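PDB 4FAJ: PrgZ from Enterococcus faecalis, which serves as an extracellular, membrane-anchored pheromone receptor that binds a peptide and probably takes part in peptide transport. Local coordinates for residues T411-K424 with G440-F453. Residues are numbered along the deposited sequence; the frame is centred on the assembly and turned at random.
Sequences TSLDLLVSDGEFEK and GLKVTVTPIPANVF. With ZN (zinc ion), chain F.
Strands 412-418 and 442-448 pair in parallel register from Ser412 beside Lys442 to Ser418 beside Ile448, the axes of these segments 4.6 Å apart at closest approach and 30° from parallel. Odd-numbered residues of the first strand use both backbone groups here: Leu413 N donates to Lys442 O (2.9 Å), while Leu413 O receives Thr444 N. The same alternation runs on through Leu415 and Val417, until Asp419 N makes a weak bond to Ile448 O.

One oxygen of Asp414 gathers two threonine hydroxyls. With CG anti to the backbone N (chi1 -176°), the Asp414 side chain crosses those of Thr444 and Thr446 at about a right angle, bringing OD1 to both hydroxyls. OD1 accepts Thr444 OG1 on its anti lone pair (2.7 Å) and Thr446 OG1 on its syn lone pair (2.6 Å); these donors fix the carboxylate's rotation and probably favour its charged form. Threonine suits both places, its beta-branched side chain suiting an extended strand and its hydroxyl serving the acid. Further along this face, Leu416 CD2 lies against Thr446 CB and reaches Ile448 CD1 (3.9 Å).

Helix 421-437 joins the two strands in a beta-alpha-beta crossover, part of the mixed sheet continued by strand 464-470. On the face of Val417 and Val445, towards the helix, Val417 CG2 packs against Val445 CG1 at 3.8 Å and also meets the Pro447 ring, whose lack of an N-H costs no bond to strand 412-418.

Both strands then lead into helices. Phe453, on helix 450-459, meets Leu416 O and Ser418 N obliquely with its ring, CE1 lying 3.9 Å from Leu416 CB. Ser418 and Phe453 both pack on the bound peptide, and Glu423 OE2 hydrogen-bonds the peptide's backbone. At the start of helix 421-437, Glu421 OE2 binds zinc at 2.0 Å, alongside Glu279 and Tyr301.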
loop_
_atom_site.group_PDB
_atom_site.type_symbol
_atom_site.label_atom_id
_atom_site.label_comp_id
_atom_site.label_asym_id
_atom_site.label_seq_id
_atom_site.Cartn_x
_atom_site.Cartn_y
_atom_site.Cartn_z
ATOM N N THR A 411 15.873 28.777 -4.812
ATOM C CA THR A 411 14.821 28.567 -5.802
ATOM C C THR A 411 15.038 27.197 -6.423
ATOM O O THR A 411 15.250 27.067 -7.634
ATOM C CB THR A 411 14.844 29.654 -6.880
ATOM O OG1 THR A 411 16.168 29.765 -7.420
ATOM C CG2 THR A 411 14.447 30.974 -6.279
ATOM N N SER A 412 14.991 26.185 -5.559
ATOM C CA SER A 412 15.328 24.820 -5.926
ATOM C C SER A 412 14.537 23.804 -5.097
ATOM O O SER A 412 14.343 23.987 -3.890
ATOM C CB SER A 412 16.829 24.593 -5.731
ATOM O OG SER A 412 17.136 23.216 -5.669
ATOM N N LEU A 413 14.097 22.734 -5.757
ATOM C CA LEU A 413 13.377 21.653 -5.100
ATOM C C LEU A 413 13.936 20.311 -5.542
ATOM O O LEU A 413 14.103 20.067 -6.733
ATOM C CB LEU A 413 11.890 21.716 -5.434
ATOM C CG LEU A 413 11.114 22.900 -4.868
ATOM C CD1 LEU A 413 9.683 22.860 -5.364
ATOM C CD2 LEU A 413 11.160 22.914 -3.343
ATOM N N ASP A 414 14.219 19.446 -4.578
ATOM C CA ASP A 414 14.646 18.092 -4.875
ATOM C C ASP A 414 13.451 17.137 -4.934
ATOM O O ASP A 414 12.511 17.265 -4.149
ATOM C CB ASP A 414 15.630 17.586 -3.830
ATOM C CG ASP A 414 16.149 16.213 -4.176
ATOM O OD1 ASP A 414 16.815 16.103 -5.223
ATOM O OD2 ASP A 414 15.847 15.246 -3.437
ATOM N N LEU A 415 13.516 16.181 -5.862
ATOM C CA LEU A 415 12.469 15.193 -6.068
ATOM C C LEU A 415 13.033 13.776 -5.894
ATOM O O LEU A 415 13.808 13.297 -6.732
ATOM C CB LEU A 415 11.875 15.358 -7.474
ATOM C CG LEU A 415 10.812 14.350 -7.917
ATOM C CD1 LEU A 415 9.711 14.200 -6.863
ATOM C CD2 LEU A 415 10.222 14.763 -9.258
ATOM N N LEU A 416 12.645 13.118 -4.806
ATOM C CA LEU A 416 13.044 11.736 -4.542
ATOM C C LEU A 416 12.196 10.756 -5.346
ATOM O O LEU A 416 10.964 10.871 -5.395
ATOM C CB LEU A 416 12.913 11.387 -3.052
ATOM C CG LEU A 416 13.951 11.931 -2.077
ATOM C CD1 LEU A 416 13.731 11.326 -0.688
ATOM C CD2 LEU A 416 15.376 11.673 -2.583
ATOM N N VAL A 417 12.864 9.790 -5.962
ATOM C CA VAL A 417 12.202 8.740 -6.705
ATOM C C VAL A 417 12.936 7.423 -6.484
ATOM O O VAL A 417 14.129 7.403 -6.172
ATOM C CB VAL A 417 12.154 9.048 -8.220
ATOM C CG1 VAL A 417 11.443 10.376 -8.487
ATOM C CG2 VAL A 417 13.567 9.057 -8.835
ATOM N N SER A 418 12.204 6.328 -6.643
ATOM C CA SER A 418 12.794 4.993 -6.644
ATOM C C SER A 418 13.754 4.868 -7.838
ATOM O O SER A 418 13.546 5.508 -8.868
ATOM C CB SER A 418 11.688 3.950 -6.720
ATOM O OG SER A 418 12.224 2.640 -6.876
ATOM N N ASP A 419 14.821 4.080 -7.708
ATOM C CA ASP A 419 15.829 4.028 -8.784
ATOM C C ASP A 419 15.511 3.053 -9.940
ATOM O O ASP A 419 16.375 2.784 -10.775
ATOM C CB ASP A 419 17.244 3.807 -8.221
ATOM C CG ASP A 419 17.370 2.551 -7.392
ATOM O OD1 ASP A 419 16.387 1.790 -7.284
ATOM O OD2 ASP A 419 18.469 2.330 -6.839
ATOM N N GLY A 420 14.278 2.560 -10.006
ATOM C CA GLY A 420 13.798 1.756 -11.150
ATOM C C GLY A 420 13.625 2.576 -12.428
ATOM O O GLY A 420 13.556 3.821 -12.389
ATOM N N GLU A 421 13.555 1.898 -13.572
ATOM C CA GLU A 421 13.598 2.603 -14.857
ATOM C C GLU A 421 12.508 3.664 -14.970
ATOM O O GLU A 421 12.786 4.831 -15.258
ATOM C CB GLU A 421 13.467 1.631 -16.038
ATOM C CG GLU A 421 13.519 2.327 -17.391
ATOM C CD GLU A 421 13.435 1.376 -18.565
ATOM O OE1 GLU A 421 13.141 0.179 -18.355
ATOM O OE2 GLU A 421 13.692 1.831 -19.706
ATOM N N PHE A 422 11.260 3.252 -14.770
ATOM C CA PHE A 422 10.136 4.152 -15.025
ATOM C C PHE A 422 9.836 5.120 -13.893
ATOM O O PHE A 422 9.237 6.154 -14.133
ATOM C CB PHE A 422 8.906 3.371 -15.486
ATOM C CG PHE A 422 8.976 3.026 -16.942
ATOM C CD1 PHE A 422 8.429 3.872 -17.890
ATOM C CD2 PHE A 422 9.682 1.907 -17.366
ATOM C CE1 PHE A 422 8.535 3.582 -19.246
ATOM C CE2 PHE A 422 9.801 1.609 -18.736
ATOM C CZ PHE A 422 9.232 2.455 -19.666
ATOM N N GLU A 423 10.312 4.828 -12.687
ATOM C CA GLU A 423 10.200 5.794 -11.600
ATOM C C GLU A 423 11.140 6.976 -11.875
ATOM O O GLU A 423 10.744 8.135 -11.756
ATOM C CB GLU A 423 10.457 5.129 -10.245
ATOM C CG GLU A 423 9.343 4.140 -9.822
ATOM C CD GLU A 423 9.326 2.830 -10.618
ATOM O OE1 GLU A 423 10.407 2.355 -11.010
ATOM O OE2 GLU A 423 8.226 2.267 -10.848
ATOM N N LYS A 424 12.374 6.679 -12.273
ATOM C CA LYS A 424 13.310 7.717 -12.699
ATOM C C LYS A 424 12.782 8.525 -13.889
ATOM O O LYS A 424 12.893 9.753 -13.905
ATOM C CB LYS A 424 14.672 7.090 -13.036
ATOM C CG LYS A 424 15.718 8.088 -13.474
ATOM C CD LYS A 424 17.080 7.426 -13.657
ATOM C CE LYS A 424 18.066 8.382 -14.300
ATOM N NZ LYS A 424 17.953 8.339 -15.785
ATOM N N GLY A 440 12.389 29.729 -13.567
ATOM C CA GLY A 440 13.447 29.980 -12.605
ATOM C C GLY A 440 13.613 28.885 -11.576
ATOM O O GLY A 440 14.663 28.796 -10.949
ATOM N N LEU A 441 12.590 28.050 -11.392
ATOM C CA LEU A 441 12.682 26.946 -10.444
ATOM C C LEU A 441 13.564 25.842 -11.012
ATOM O O LEU A 441 13.349 25.392 -12.141
ATOM C CB LEU A 441 11.299 26.372 -10.144
ATOM C CG LEU A 441 11.246 25.190 -9.167
ATOM C CD1 LEU A 441 11.505 25.651 -7.733
ATOM C CD2 LEU A 441 9.903 24.486 -9.272
ATOM N N LYS A 442 14.544 25.402 -10.228
ATOM C CA LYS A 442 15.319 24.217 -10.574
ATOM C C LYS A 442 14.769 23.018 -9.817
ATOM O O LYS A 442 14.583 23.088 -8.604
ATOM C CB LYS A 442 16.807 24.407 -10.234
ATOM C CG LYS A 442 17.684 23.245 -10.721
ATOM C CD LYS A 442 19.172 23.578 -10.733
ATOM C CE LYS A 442 19.779 23.547 -9.336
ATOM N NZ LYS A 442 21.219 23.948 -9.347
ATOM N N VAL A 443 14.518 21.924 -10.531
ATOM C CA VAL A 443 14.150 20.658 -9.902
ATOM C C VAL A 443 15.246 19.618 -10.135
ATOM O O VAL A 443 15.617 19.344 -11.273
ATOM C CB VAL A 443 12.801 20.124 -10.437
ATOM C CG1 VAL A 443 12.531 18.723 -9.909
ATOM C CG2 VAL A 443 11.667 21.078 -10.066
ATOM N N THR A 444 15.778 19.064 -9.048
ATOM C CA THR A 444 16.740 17.971 -9.133
ATOM C C THR A 444 15.994 16.664 -8.909
ATOM O O THR A 444 15.068 16.606 -8.097
ATOM C CB THR A 444 17.862 18.123 -8.089
ATOM O OG1 THR A 444 17.290 18.226 -6.777
ATOM C CG2 THR A 444 18.688 19.368 -8.370
ATOM N N VAL A 445 16.367 15.625 -9.645
ATOM C CA VAL A 445 15.775 14.308 -9.454
ATOM C C VAL A 445 16.803 13.412 -8.795
ATOM O O VAL A 445 17.926 13.300 -9.292
ATOM C CB VAL A 445 15.340 13.685 -10.781
ATOM C CG1 VAL A 445 14.768 12.288 -10.542
ATOM C CG2 VAL A 445 14.305 14.582 -11.489
ATOM N N THR A 446 16.427 12.777 -7.684
ATOM C CA THR A 446 17.352 11.936 -6.919
ATOM C C THR A 446 16.797 10.511 -6.803
ATOM O O THR A 446 15.956 10.242 -5.947
ATOM C CB THR A 446 17.613 12.522 -5.524
ATOM O OG1 THR A 446 18.040 13.885 -5.663
ATOM C CG2 THR A 446 18.678 11.705 -4.786
ATOM N N PRO A 447 17.246 9.604 -7.690
ATOM C CA PRO A 447 16.845 8.203 -7.601
ATOM C C PRO A 447 17.590 7.458 -6.502
ATOM O O PRO A 447 18.834 7.484 -6.463
ATOM C CB PRO A 447 17.233 7.630 -8.973
ATOM C CG PRO A 447 17.620 8.797 -9.812
ATOM C CD PRO A 447 18.069 9.852 -8.889
ATOM N N ILE A 448 16.840 6.784 -5.633
ATOM C CA ILE A 448 17.415 6.054 -4.518
ATOM C C ILE A 448 16.786 4.674 -4.343
ATOM O O ILE A 448 15.654 4.428 -4.801
ATOM C CB ILE A 448 17.295 6.848 -3.173
ATOM C CG1 ILE A 448 15.869 7.365 -2.951
ATOM C CG2 ILE A 448 18.277 8.019 -3.152
ATOM C CD1 ILE A 448 15.644 7.940 -1.568
ATOM N N PRO A 449 17.520 3.761 -3.680
ATOM C CA PRO A 449 16.988 2.444 -3.345
ATOM C C PRO A 449 15.786 2.511 -2.405
ATOM O O PRO A 449 15.663 3.445 -1.616
ATOM C CB PRO A 449 18.163 1.756 -2.646
ATOM C CG PRO A 449 19.349 2.495 -3.060
ATOM C CD PRO A 449 18.913 3.905 -3.222
ATOM N N ALA A 450 14.947 1.488 -2.468
ATOM C CA ALA A 450 13.684 1.457 -1.738
ATOM C C ALA A 450 13.853 1.545 -0.221
ATOM O O ALA A 450 13.113 2.277 0.426
ATOM C CB ALA A 450 12.888 0.202 -2.110
ATOM N N ASN A 451 14.812 0.814 0.346
ATOM C CA ASN A 451 15.020 0.869 1.802
ATOM C C ASN A 451 15.461 2.255 2.289
ATOM O O ASN A 451 15.022 2.703 3.343
ATOM C CB ASN A 451 15.975 -0.233 2.298
ATOM C CG ASN A 451 17.397 -0.067 1.809
ATOM O OD1 ASN A 451 17.655 0.435 0.711
ATOM N ND2 ASN A 451 18.341 -0.508 2.631
ATOM N N VAL A 452 16.302 2.934 1.509
ATOM C CA VAL A 452 16.717 4.307 1.808
ATOM C C VAL A 452 15.541 5.294 1.651
ATOM O O VAL A 452 15.358 6.193 2.475
ATOM C CB VAL A 452 17.909 4.758 0.918
ATOM C CG1 VAL A 452 18.265 6.216 1.183
ATOM C CG2 VAL A 452 19.140 3.859 1.154
ATOM N N PHE A 453 14.753 5.106 0.596
ATOM C CA PHE A 453 13.579 5.936 0.332
ATOM C C PHE A 453 12.578 5.831 1.498
ATOM O O PHE A 453 12.123 6.844 2.011
ATOM C CB PHE A 453 12.933 5.501 -0.997
ATOM C CG PHE A 453 12.005 6.514 -1.619
ATOM C CD1 PHE A 453 11.600 7.679 -0.955
ATOM C CD2 PHE A 453 11.488 6.267 -2.888
ATOM C CE1 PHE A 453 10.727 8.579 -1.559
ATOM C CE2 PHE A 453 10.612 7.168 -3.488
ATOM C CZ PHE A 453 10.227 8.316 -2.817
HETATM ZN ZN ZN F . 14.651 0.400 -20.741
HETATM O O HOH W 1 17.346 28.273 -9.990
#